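Local coordinates for protein nitrite oxidoreductase subunit B (Kuenenia stuttgartiensis, PDB 7B04) that probably passes electrons along a chain of iron-sulfur clusters, as the beta subunit of the nitrite oxidoreductase of an anammox bacterium, at residues A[249-260]-A[346-354]; A[288-296]-A[317-327]. All coordinates share one frame; numbering follows the deposited sequence.

Interaction 1: residues A[249-260]-A[346-354]; sequences TDGRPMETRCMS and RMTQTIVYE. With SF4 (iron/sulfur cluster), chain Y.
Glu255 and Arg346 reach for each other from opposite directions and form a salt bridge. One carboxylate oxygen, Glu255 OE1, takes both terminal nitrogens: it lies 2.7 Å from Arg346 NH2, which comes in on its syn side, though tilted out of the carboxylate plane, and makes a weak bond with Arg346 NH1. The carboxylate meets the edge of the guanidinium with its own plane turned 84° away. Bends at chi2 (-88°) and chi3 (61°) curl the arginine chain round, so that Ser260 CA and the Met259 carbonyl lie over one guanidinium face, while its NE bonds to Tyr93 of the subunit A chain. Between the loops runs a single antiparallel bridge, in which Met254 and Thr350 are the non-hydrogen-bonded pair, flanked by Ile351 N to Pro253 O (3.0 Å) and Glu255 N to Gln349 O (2.9 Å). A few residues on, in the ferredoxin-like dicluster region, Cys258 in the short helix 257-260 ligates iron FE3 through SG at 2.3 Å. Beside the bridge, Ile351 CG1 packs on Glu255 CG (3.6 Å) and its CD1 on Pro253 CB (3.9 Å). Tyr353 crosses the proline at about a right angle, bringing its OH end to Pro253 CG, which lies near the ring plane.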
loop_
_atom_site.group_PDB
_atom_site.type_symbol
_atom_site.label_atom_id
_atom_site.label_comp_id
_atom_site.label_asym_id
_atom_site.label_seq_id
_atom_site.Cartn_x
_atom_site.Cartn_y
_atom_site.Cartn_z
ATOM N N THR A 249 0.263 -5.851 -27.233
ATOM C CA THR A 249 -1.039 -6.151 -27.791
ATOM C C THR A 249 -0.945 -6.371 -29.287
ATOM O O THR A 249 -1.975 -6.542 -29.953
ATOM C CB THR A 249 -2.043 -5.038 -27.468
ATOM O OG1 THR A 249 -1.463 -3.765 -27.761
ATOM C CG2 THR A 249 -2.439 -5.090 -26.000
ATOM N N ASP A 250 0.277 -6.388 -29.825
ATOM C CA ASP A 250 0.527 -6.762 -31.222
ATOM C C ASP A 250 -0.272 -5.870 -32.176
ATOM O O ASP A 250 -1.027 -6.340 -33.026
ATOM C CB ASP A 250 0.214 -8.269 -31.382
ATOM C CG ASP A 250 0.286 -8.784 -32.824
ATOM O OD1 ASP A 250 1.394 -9.171 -33.263
ATOM O OD2 ASP A 250 -0.784 -8.945 -33.447
ATOM N N GLY A 251 -0.136 -4.556 -31.990
ATOM C CA GLY A 251 -0.807 -3.593 -32.849
ATOM C C GLY A 251 -2.264 -3.343 -32.530
ATOM O O GLY A 251 -2.878 -2.471 -33.164
ATOM N N ARG A 252 -2.852 -4.116 -31.618
ATOM C CA ARG A 252 -4.238 -3.931 -31.223
ATOM C C ARG A 252 -4.348 -2.817 -30.185
ATOM O O ARG A 252 -3.408 -2.577 -29.422
ATOM C CB ARG A 252 -4.814 -5.216 -30.641
ATOM C CG ARG A 252 -5.057 -6.305 -31.654
ATOM C CD ARG A 252 -5.557 -7.569 -30.991
ATOM N NE ARG A 252 -5.837 -8.598 -31.982
ATOM C CZ ARG A 252 -7.013 -8.765 -32.573
ATOM N NH1 ARG A 252 -7.168 -9.725 -33.470
ATOM N NH2 ARG A 252 -8.035 -7.974 -32.268
ATOM N N PRO A 253 -5.476 -2.109 -30.153
ATOM C CA PRO A 253 -5.683 -1.105 -29.100
ATOM C C PRO A 253 -5.622 -1.743 -27.720
ATOM O O PRO A 253 -6.278 -2.751 -27.450
ATOM C CB PRO A 253 -7.080 -0.552 -29.410
ATOM C CG PRO A 253 -7.248 -0.783 -30.873
ATOM C CD PRO A 253 -6.553 -2.084 -31.157
ATOM N N MET A 254 -4.826 -1.139 -26.846
ATOM C CA MET A 254 -4.578 -1.646 -25.505
ATOM C C MET A 254 -5.220 -0.716 -24.488
ATOM O O MET A 254 -5.239 0.504 -24.683
ATOM C CB MET A 254 -3.069 -1.737 -25.246
ATOM C CG MET A 254 -2.657 -2.286 -23.891
ATOM S SD MET A 254 -0.864 -2.489 -23.825
ATOM C CE MET A 254 -0.660 -3.362 -22.275
ATOM N N GLU A 255 -5.754 -1.287 -23.409
ATOM C CA GLU A 255 -6.364 -0.446 -22.392
ATOM C C GLU A 255 -5.297 0.454 -21.793
ATOM O O GLU A 255 -4.108 0.116 -21.771
ATOM C CB GLU A 255 -7.025 -1.293 -21.301
ATOM C CG GLU A 255 -8.112 -2.236 -21.800
ATOM C CD GLU A 255 -8.994 -2.765 -20.680
ATOM O OE1 GLU A 255 -8.827 -2.318 -19.527
ATOM O OE2 GLU A 255 -9.853 -3.629 -20.953
ATOM N N THR A 256 -5.726 1.612 -21.302
ATOM C CA THR A 256 -4.753 2.558 -20.785
ATOM C C THR A 256 -4.046 1.980 -19.571
ATOM O O THR A 256 -4.501 1.030 -18.926
ATOM C CB THR A 256 -5.382 3.916 -20.468
ATOM O OG1 THR A 256 -4.351 4.849 -20.121
ATOM C CG2 THR A 256 -6.302 3.822 -19.323
ATOM N N ARG A 257 -2.901 2.583 -19.280
ATOM C CA ARG A 257 -1.982 2.034 -18.292
ATOM C C ARG A 257 -2.599 1.967 -16.897
ATOM O O ARG A 257 -2.333 1.027 -16.140
ATOM C CB ARG A 257 -0.711 2.876 -18.285
ATOM C CG ARG A 257 0.315 2.263 -17.446
ATOM C CD ARG A 257 1.697 2.373 -17.966
ATOM N NE ARG A 257 2.577 2.070 -16.851
ATOM C CZ ARG A 257 2.704 0.852 -16.331
ATOM N NH1 ARG A 257 3.494 0.660 -15.287
ATOM N NH2 ARG A 257 2.068 -0.193 -16.867
ATOM N N CYS A 258 -3.417 2.955 -16.528
ATOM C CA CYS A 258 -4.056 2.914 -15.214
ATOM C C CYS A 258 -5.160 1.863 -15.156
ATOM O O CYS A 258 -5.400 1.278 -14.093
ATOM C CB CYS A 258 -4.603 4.296 -14.845
ATOM S SG CYS A 258 -5.936 4.882 -15.906
ATOM N N MET A 259 -5.849 1.613 -16.275
ATOM C CA MET A 259 -6.898 0.597 -16.272
ATOM C C MET A 259 -6.311 -0.805 -16.175
ATOM O O MET A 259 -6.832 -1.652 -15.441
ATOM C CB MET A 259 -7.778 0.713 -17.516
ATOM C CG MET A 259 -8.459 2.052 -17.701
ATOM S SD MET A 259 -9.642 2.591 -16.469
ATOM C CE MET A 259 -9.924 4.268 -17.025
ATOM N N SER A 260 -5.226 -1.068 -16.906
ATOM C CA SER A 260 -4.630 -2.398 -16.903
ATOM C C SER A 260 -4.067 -2.768 -15.539
ATOM O O SER A 260 -3.955 -3.958 -15.228
ATOM C CB SER A 260 -3.530 -2.480 -17.966
ATOM O OG SER A 260 -2.850 -3.720 -17.904
ATOM N N ARG A 346 -10.729 -6.960 -16.327
ATOM C CA ARG A 346 -9.312 -7.178 -16.035
ATOM C C ARG A 346 -8.895 -8.631 -16.255
ATOM O O ARG A 346 -8.127 -9.200 -15.477
ATOM C CB ARG A 346 -8.965 -6.727 -14.614
ATOM C CG ARG A 346 -9.028 -5.222 -14.412
ATOM C CD ARG A 346 -7.701 -4.550 -14.747
ATOM N NE ARG A 346 -7.305 -4.736 -16.142
ATOM C CZ ARG A 346 -7.879 -4.131 -17.179
ATOM N NH1 ARG A 346 -7.445 -4.371 -18.408
ATOM N NH2 ARG A 346 -8.884 -3.285 -16.989
ATOM N N MET A 347 -9.402 -9.236 -17.327
ATOM C CA MET A 347 -8.935 -10.550 -17.740
ATOM C C MET A 347 -7.853 -10.473 -18.806
ATOM O O MET A 347 -7.062 -11.415 -18.937
ATOM C CB MET A 347 -10.107 -11.398 -18.250
ATOM C CG MET A 347 -11.152 -11.692 -17.184
ATOM S SD MET A 347 -10.442 -12.557 -15.771
ATOM C CE MET A 347 -11.676 -12.252 -14.510
ATOM N N THR A 348 -7.801 -9.377 -19.558
ATOM C CA THR A 348 -6.760 -9.138 -20.545
ATOM C C THR A 348 -6.435 -7.652 -20.554
ATOM O O THR A 348 -7.193 -6.829 -20.032
ATOM C CB THR A 348 -7.184 -9.594 -21.948
ATOM O OG1 THR A 348 -6.092 -9.421 -22.862
ATOM C CG2 THR A 348 -8.378 -8.785 -22.433
ATOM N N GLN A 349 -5.303 -7.311 -21.162
ATOM C CA GLN A 349 -4.938 -5.912 -21.345
ATOM C C GLN A 349 -5.395 -5.355 -22.686
ATOM O O GLN A 349 -5.354 -4.136 -22.879
ATOM C CB GLN A 349 -3.425 -5.720 -21.189
ATOM C CG GLN A 349 -2.575 -6.840 -21.748
ATOM C CD GLN A 349 -1.190 -6.871 -21.134
ATOM O OE1 GLN A 349 -0.845 -6.023 -20.310
ATOM N NE2 GLN A 349 -0.385 -7.848 -21.535
ATOM N N THR A 350 -5.821 -6.210 -23.610
ATOM C CA THR A 350 -6.293 -5.750 -24.907
ATOM C C THR A 350 -7.741 -5.291 -24.790
ATOM O O THR A 350 -8.554 -5.923 -24.110
ATOM C CB THR A 350 -6.180 -6.870 -25.943
ATOM O OG1 THR A 350 -4.828 -7.342 -25.999
ATOM C CG2 THR A 350 -6.599 -6.378 -27.321
ATOM N N ILE A 351 -8.062 -4.183 -25.458
ATOM C CA ILE A 351 -9.420 -3.655 -25.404
ATOM C C ILE A 351 -10.360 -4.603 -26.133
ATOM O O ILE A 351 -10.064 -5.072 -27.240
ATOM C CB ILE A 351 -9.478 -2.242 -26.004
ATOM C CG1 ILE A 351 -8.625 -1.275 -25.184
ATOM C CG2 ILE A 351 -10.914 -1.744 -26.065
ATOM C CD1 ILE A 351 -8.458 0.085 -25.824
ATOM N N VAL A 352 -11.503 -4.885 -25.514
ATOM C CA VAL A 352 -12.521 -5.767 -26.067
ATOM C C VAL A 352 -13.684 -4.909 -26.542
ATOM O O VAL A 352 -14.237 -4.122 -25.764
ATOM C CB VAL A 352 -12.991 -6.809 -25.038
ATOM C CG1 VAL A 352 -14.231 -7.507 -25.544
ATOM C CG2 VAL A 352 -11.886 -7.810 -24.747
ATOM N N TYR A 353 -14.054 -5.063 -27.811
ATOM C CA TYR A 353 -15.118 -4.263 -28.405
ATOM C C TYR A 353 -16.476 -4.945 -28.390
ATOM O O TYR A 353 -17.499 -4.254 -28.419
ATOM C CB TYR A 353 -14.759 -3.895 -29.848
ATOM C CG TYR A 353 -13.574 -2.967 -29.945
ATOM C CD1 TYR A 353 -13.751 -1.599 -30.074
ATOM C CD2 TYR A 353 -12.277 -3.460 -29.891
ATOM C CE1 TYR A 353 -12.669 -0.747 -30.158
ATOM C CE2 TYR A 353 -11.190 -2.616 -29.972
ATOM C CZ TYR A 353 -11.393 -1.259 -30.105
ATOM O OH TYR A 353 -10.319 -0.406 -30.188
ATOM N N GLU A 354 -16.516 -6.275 -28.350
ATOM C CA GLU A 354 -17.773 -7.002 -28.293
ATOM C C GLU A 354 -17.625 -8.211 -27.378
ATOM O O GLU A 354 -16.544 -8.798 -27.273
ATOM C CB GLU A 354 -18.190 -7.447 -29.702
ATOM C CG GLU A 354 -19.662 -7.712 -29.891
ATOM C CD GLU A 354 -20.121 -7.427 -31.311
ATOM O OE1 GLU A 354 -19.319 -6.880 -32.098
ATOM O OE2 GLU A 354 -21.280 -7.752 -31.645
HETATM FE FE1 SF4 Y . -2.278 8.120 -16.441
HETATM FE FE2 SF4 Y . -4.548 9.122 -17.594
HETATM FE FE3 SF4 Y . -4.594 6.661 -16.395
HETATM FE FE4 SF4 Y . -3.244 7.014 -18.750
HETATM S S1 SF4 Y . -5.490 7.215 -18.415
HETATM S S2 SF4 Y . -2.504 5.899 -16.904
HETATM S S3 SF4 Y . -2.447 9.133 -18.478
HETATM S S4 SF4 Y . -4.220 8.672 -15.381
#

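Interaction 2: residues A[288-296]-A[317-327]; sequences KIALPLYPQ and RQMFGPGVDEA
Strand 291-292, at the margin of a mixed four-stranded sheet, lies with its flanking residues across the break between helices 313-320 and 324-332, where Leu291 and Phe320 touch through their CB atoms at 3.8 Å. From there Leu291 sends CD1 to the start of the second helix, meeting the Gly323-Val324 peptide and Val324 CG2 (3.8 Å). Phe320 turns its ring edge to the carbonyl of Pro292, whose oxygen also receives a CA-H...O contact from Phe320 CA. At the end of the first helix Tyr294 N donates to Met319 O (2.7 Å, N-H...O angle 147°), so the loop supplies a donor to a carbonyl of the last helical turn. The Met319 side chain sets out with CG anti to its backbone N (chi1 -179°), which carries CG over one face of the Tyr294 ring, 4.2 Å from the centroid. A bend at chi3 then takes CE toward the phenol oxygen, while SD makes an oblique Met-aromatic contact. Leu293 CD1 closes on Met319 CG (3.6 Å) and reaches Phe320 CE1. At the other end of the contact, Ala327 CB meets the carbonyl oxygen of Ile289 (3.3 Å) and lies against Ile289 CG1. Leu291 pairs by backbone with Tyr305 of strand 303-306, the side chain of Leu293 touches strand 169-173 and comes within about 8 Å of the nearest atom of a [4Fe-4S] cluster, and Tyr294 and Gln296 rest against Leu80 of helix 75-81.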
loop_
_atom_site.group_PDB
_atom_site.type_symbol
_atom_site.label_atom_id
_atom_site.label_comp_id
_atom_site.label_asym_id
_atom_site.label_seq_id
_atom_site.Cartn_x
_atom_site.Cartn_y
_atom_site.Cartn_z
ATOM N N LYS A 288 -27.672 0.742 -17.432
ATOM C CA LYS A 288 -27.670 1.948 -16.602
ATOM C C LYS A 288 -27.172 1.643 -15.191
ATOM O O LYS A 288 -27.675 2.176 -14.200
ATOM C CB LYS A 288 -29.058 2.590 -16.565
ATOM C CG LYS A 288 -29.563 3.062 -17.919
ATOM C CD LYS A 288 -30.891 3.789 -17.791
ATOM C CE LYS A 288 -32.000 2.844 -17.362
ATOM N NZ LYS A 288 -32.275 1.810 -18.399
ATOM N N ILE A 289 -26.169 0.771 -15.102
ATOM C CA ILE A 289 -25.625 0.345 -13.819
ATOM C C ILE A 289 -24.404 1.189 -13.478
ATOM O O ILE A 289 -24.070 1.374 -12.302
ATOM C CB ILE A 289 -25.289 -1.159 -13.830
ATOM C CG1 ILE A 289 -24.984 -1.652 -12.413
ATOM C CG2 ILE A 289 -24.131 -1.454 -14.776
ATOM C CD1 ILE A 289 -24.999 -3.155 -12.276
ATOM N N ALA A 290 -23.737 1.711 -14.502
ATOM C CA ALA A 290 -22.576 2.575 -14.337
ATOM C C ALA A 290 -22.970 4.009 -14.663
ATOM O O ALA A 290 -23.561 4.269 -15.716
ATOM C CB ALA A 290 -21.425 2.108 -15.227
ATOM N N LEU A 291 -22.642 4.934 -13.763
ATOM C CA LEU A 291 -23.145 6.297 -13.828
ATOM C C LEU A 291 -22.007 7.303 -13.743
ATOM O O LEU A 291 -20.978 7.031 -13.117
ATOM C CB LEU A 291 -24.144 6.561 -12.692
ATOM C CG LEU A 291 -25.234 5.509 -12.493
ATOM C CD1 LEU A 291 -26.131 5.898 -11.339
ATOM C CD2 LEU A 291 -26.046 5.322 -13.764
ATOM N N PRO A 292 -22.168 8.474 -14.355
ATOM C CA PRO A 292 -21.074 9.449 -14.396
ATOM C C PRO A 292 -20.879 10.148 -13.059
ATOM O O PRO A 292 -21.780 10.227 -12.222
ATOM C CB PRO A 292 -21.528 10.442 -15.472
ATOM C CG PRO A 292 -23.014 10.368 -15.432
ATOM C CD PRO A 292 -23.347 8.937 -15.110
ATOM N N LEU A 293 -19.667 10.667 -12.876
ATOM C CA LEU A 293 -19.296 11.379 -11.660
ATOM C C LEU A 293 -19.711 12.842 -11.768
ATOM O O LEU A 293 -19.243 13.561 -12.657
ATOM C CB LEU A 293 -17.793 11.270 -11.414
ATOM C CG LEU A 293 -17.258 12.027 -10.200
ATOM C CD1 LEU A 293 -17.850 11.453 -8.926
ATOM C CD2 LEU A 293 -15.739 11.980 -10.161
ATOM N N TYR A 294 -20.569 13.279 -10.842
ATOM C CA TYR A 294 -21.093 14.637 -10.765
ATOM C C TYR A 294 -21.537 15.147 -12.134
ATOM O O TYR A 294 -20.908 16.058 -12.689
ATOM C CB TYR A 294 -20.051 15.585 -10.165
ATOM C CG TYR A 294 -19.745 15.347 -8.697
ATOM C CD1 TYR A 294 -20.692 15.605 -7.714
ATOM C CD2 TYR A 294 -18.500 14.877 -8.293
ATOM C CE1 TYR A 294 -20.416 15.395 -6.377
ATOM C CE2 TYR A 294 -18.213 14.663 -6.954
ATOM C CZ TYR A 294 -19.175 14.924 -6.000
ATOM O OH TYR A 294 -18.900 14.714 -4.669
ATOM N N PRO A 295 -22.623 14.610 -12.702
ATOM C CA PRO A 295 -23.152 15.187 -13.942
ATOM C C PRO A 295 -23.698 16.582 -13.749
ATOM O O PRO A 295 -23.968 17.264 -14.745
ATOM C CB PRO A 295 -24.255 14.204 -14.350
ATOM C CG PRO A 295 -24.695 13.590 -13.062
ATOM C CD PRO A 295 -23.466 13.513 -12.192
ATOM N N GLN A 296 -23.871 17.026 -12.502
ATOM C CA GLN A 296 -24.294 18.398 -12.217
ATOM C C GLN A 296 -23.406 19.420 -12.900
ATOM O O GLN A 296 -23.898 20.456 -13.368
ATOM C CB GLN A 296 -24.254 18.644 -10.712
ATOM C CG GLN A 296 -25.141 17.760 -9.866
ATOM C CD GLN A 296 -24.387 16.592 -9.262
ATOM O OE1 GLN A 296 -23.225 16.720 -8.903
ATOM N NE2 GLN A 296 -25.049 15.438 -9.156
ATOM N N ARG A 317 -27.031 9.600 -4.882
ATOM C CA ARG A 317 -27.773 10.281 -5.946
ATOM C C ARG A 317 -27.176 11.640 -6.271
ATOM O O ARG A 317 -27.158 12.046 -7.438
ATOM C CB ARG A 317 -29.262 10.461 -5.616
ATOM C CG ARG A 317 -29.950 9.385 -4.825
ATOM C CD ARG A 317 -31.340 9.871 -4.457
ATOM N NE ARG A 317 -31.836 9.303 -3.208
ATOM C CZ ARG A 317 -32.461 8.135 -3.120
ATOM N NH1 ARG A 317 -32.657 7.411 -4.210
ATOM N NH2 ARG A 317 -32.886 7.692 -1.945
ATOM N N GLN A 318 -26.731 12.380 -5.255
ATOM C CA GLN A 318 -26.162 13.695 -5.514
ATOM C C GLN A 318 -24.845 13.599 -6.273
ATOM O O GLN A 318 -24.474 14.546 -6.975
ATOM C CB GLN A 318 -25.963 14.441 -4.188
ATOM C CG GLN A 318 -24.719 15.315 -4.137
ATOM C CD GLN A 318 -24.357 15.778 -2.744
ATOM O OE1 GLN A 318 -25.130 16.472 -2.085
ATOM N NE2 GLN A 318 -23.166 15.407 -2.292
ATOM N N MET A 319 -24.183 12.446 -6.224
ATOM C CA MET A 319 -22.896 12.249 -6.875
ATOM C C MET A 319 -23.015 11.608 -8.251
ATOM O O MET A 319 -22.260 11.966 -9.160
ATOM C CB MET A 319 -21.984 11.392 -5.990
ATOM C CG MET A 319 -20.609 11.145 -6.577
ATOM S SD MET A 319 -19.546 10.172 -5.497
ATOM C CE MET A 319 -19.015 11.419 -4.326
ATOM N N PHE A 320 -23.951 10.676 -8.435
ATOM C CA PHE A 320 -24.070 9.936 -9.687
ATOM C C PHE A 320 -25.417 10.131 -10.373
ATOM O O PHE A 320 -25.681 9.474 -11.387
ATOM C CB PHE A 320 -23.835 8.441 -9.445
ATOM C CG PHE A 320 -22.494 8.126 -8.849
ATOM C CD1 PHE A 320 -21.338 8.256 -9.600
ATOM C CD2 PHE A 320 -22.391 7.689 -7.538
ATOM C CE1 PHE A 320 -20.103 7.962 -9.053
ATOM C CE2 PHE A 320 -21.160 7.392 -6.986
ATOM C CZ PHE A 320 -20.014 7.528 -7.744
ATOM N N GLY A 321 -26.272 11.011 -9.861
ATOM C CA GLY A 321 -27.564 11.246 -10.461
ATOM C C GLY A 321 -28.633 10.328 -9.905
ATOM O O GLY A 321 -28.415 9.592 -8.939
ATOM N N PRO A 322 -29.817 10.339 -10.525
ATOM C CA PRO A 322 -30.945 9.569 -9.982
ATOM C C PRO A 322 -30.923 8.088 -10.322
ATOM O O PRO A 322 -31.698 7.327 -9.727
ATOM C CB PRO A 322 -32.163 10.254 -10.612
ATOM C CG PRO A 322 -31.650 10.795 -11.901
ATOM C CD PRO A 322 -30.210 11.170 -11.677
ATOM N N GLY A 323 -30.067 7.650 -11.241
ATOM C CA GLY A 323 -30.009 6.252 -11.626
ATOM C C GLY A 323 -29.400 5.325 -10.597
ATOM O O GLY A 323 -29.303 4.121 -10.853
ATOM N N VAL A 324 -28.982 5.858 -9.446
ATOM C CA VAL A 324 -28.261 5.069 -8.450
ATOM C C VAL A 324 -29.111 3.908 -7.945
ATOM O O VAL A 324 -28.622 2.779 -7.804
ATOM C CB VAL A 324 -27.804 5.974 -7.292
ATOM C CG1 VAL A 324 -27.195 5.144 -6.177
ATOM C CG2 VAL A 324 -26.812 7.016 -7.791
ATOM N N ASP A 325 -30.392 4.164 -7.658
ATOM C CA ASP A 325 -31.231 3.156 -7.012
ATOM C C ASP A 325 -31.358 1.893 -7.853
ATOM O O ASP A 325 -31.242 0.778 -7.332
ATOM C CB ASP A 325 -32.617 3.736 -6.737
ATOM C CG ASP A 325 -32.584 4.858 -5.729
ATOM O OD1 ASP A 325 -31.883 4.718 -4.704
ATOM O OD2 ASP A 325 -33.253 5.887 -5.962
ATOM N N GLU A 326 -31.586 2.045 -9.157
ATOM C CA GLU A 326 -31.739 0.886 -10.025
ATOM C C GLU A 326 -30.416 0.200 -10.324
ATOM O O GLU A 326 -30.410 -1.001 -10.613
ATOM C CB GLU A 326 -32.456 1.293 -11.315
ATOM C CG GLU A 326 -33.903 1.690 -11.057
ATOM C CD GLU A 326 -34.616 2.182 -12.296
ATOM O OE1 GLU A 326 -33.973 2.268 -13.364
ATOM O OE2 GLU A 326 -35.823 2.487 -12.198
ATOM N N ALA A 327 -29.302 0.933 -10.278
ATOM C CA ALA A 327 -28.002 0.311 -10.498
ATOM C C ALA A 327 -27.657 -0.655 -9.371
ATOM O O ALA A 327 -27.183 -1.768 -9.623
ATOM C CB ALA A 327 -26.925 1.388 -10.629
#

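Along the chain, residues 249-260 come first, within the dicluster region, and their partner 346-354 does not follow until after helix 336-342, so interaction 1 closes a long loop with 85 residues between its segments. Interaction 2 is nested wholly inside it: 288-296 follows helix 279-286, and after 20 further residues, including strand 303-306, the chain returns as 317-327. The smaller loop ties the mixed sheet to a helix pair; the larger one brings the approach to strand 354-358 and the C-terminal antiparallel sheet back to the cluster-binding part. The centres of interactions 1 and 2 are about 26 Å apart, on opposite sides of the chain's centre. The contacts do not touch, their nearest atoms being about 12 Å apart.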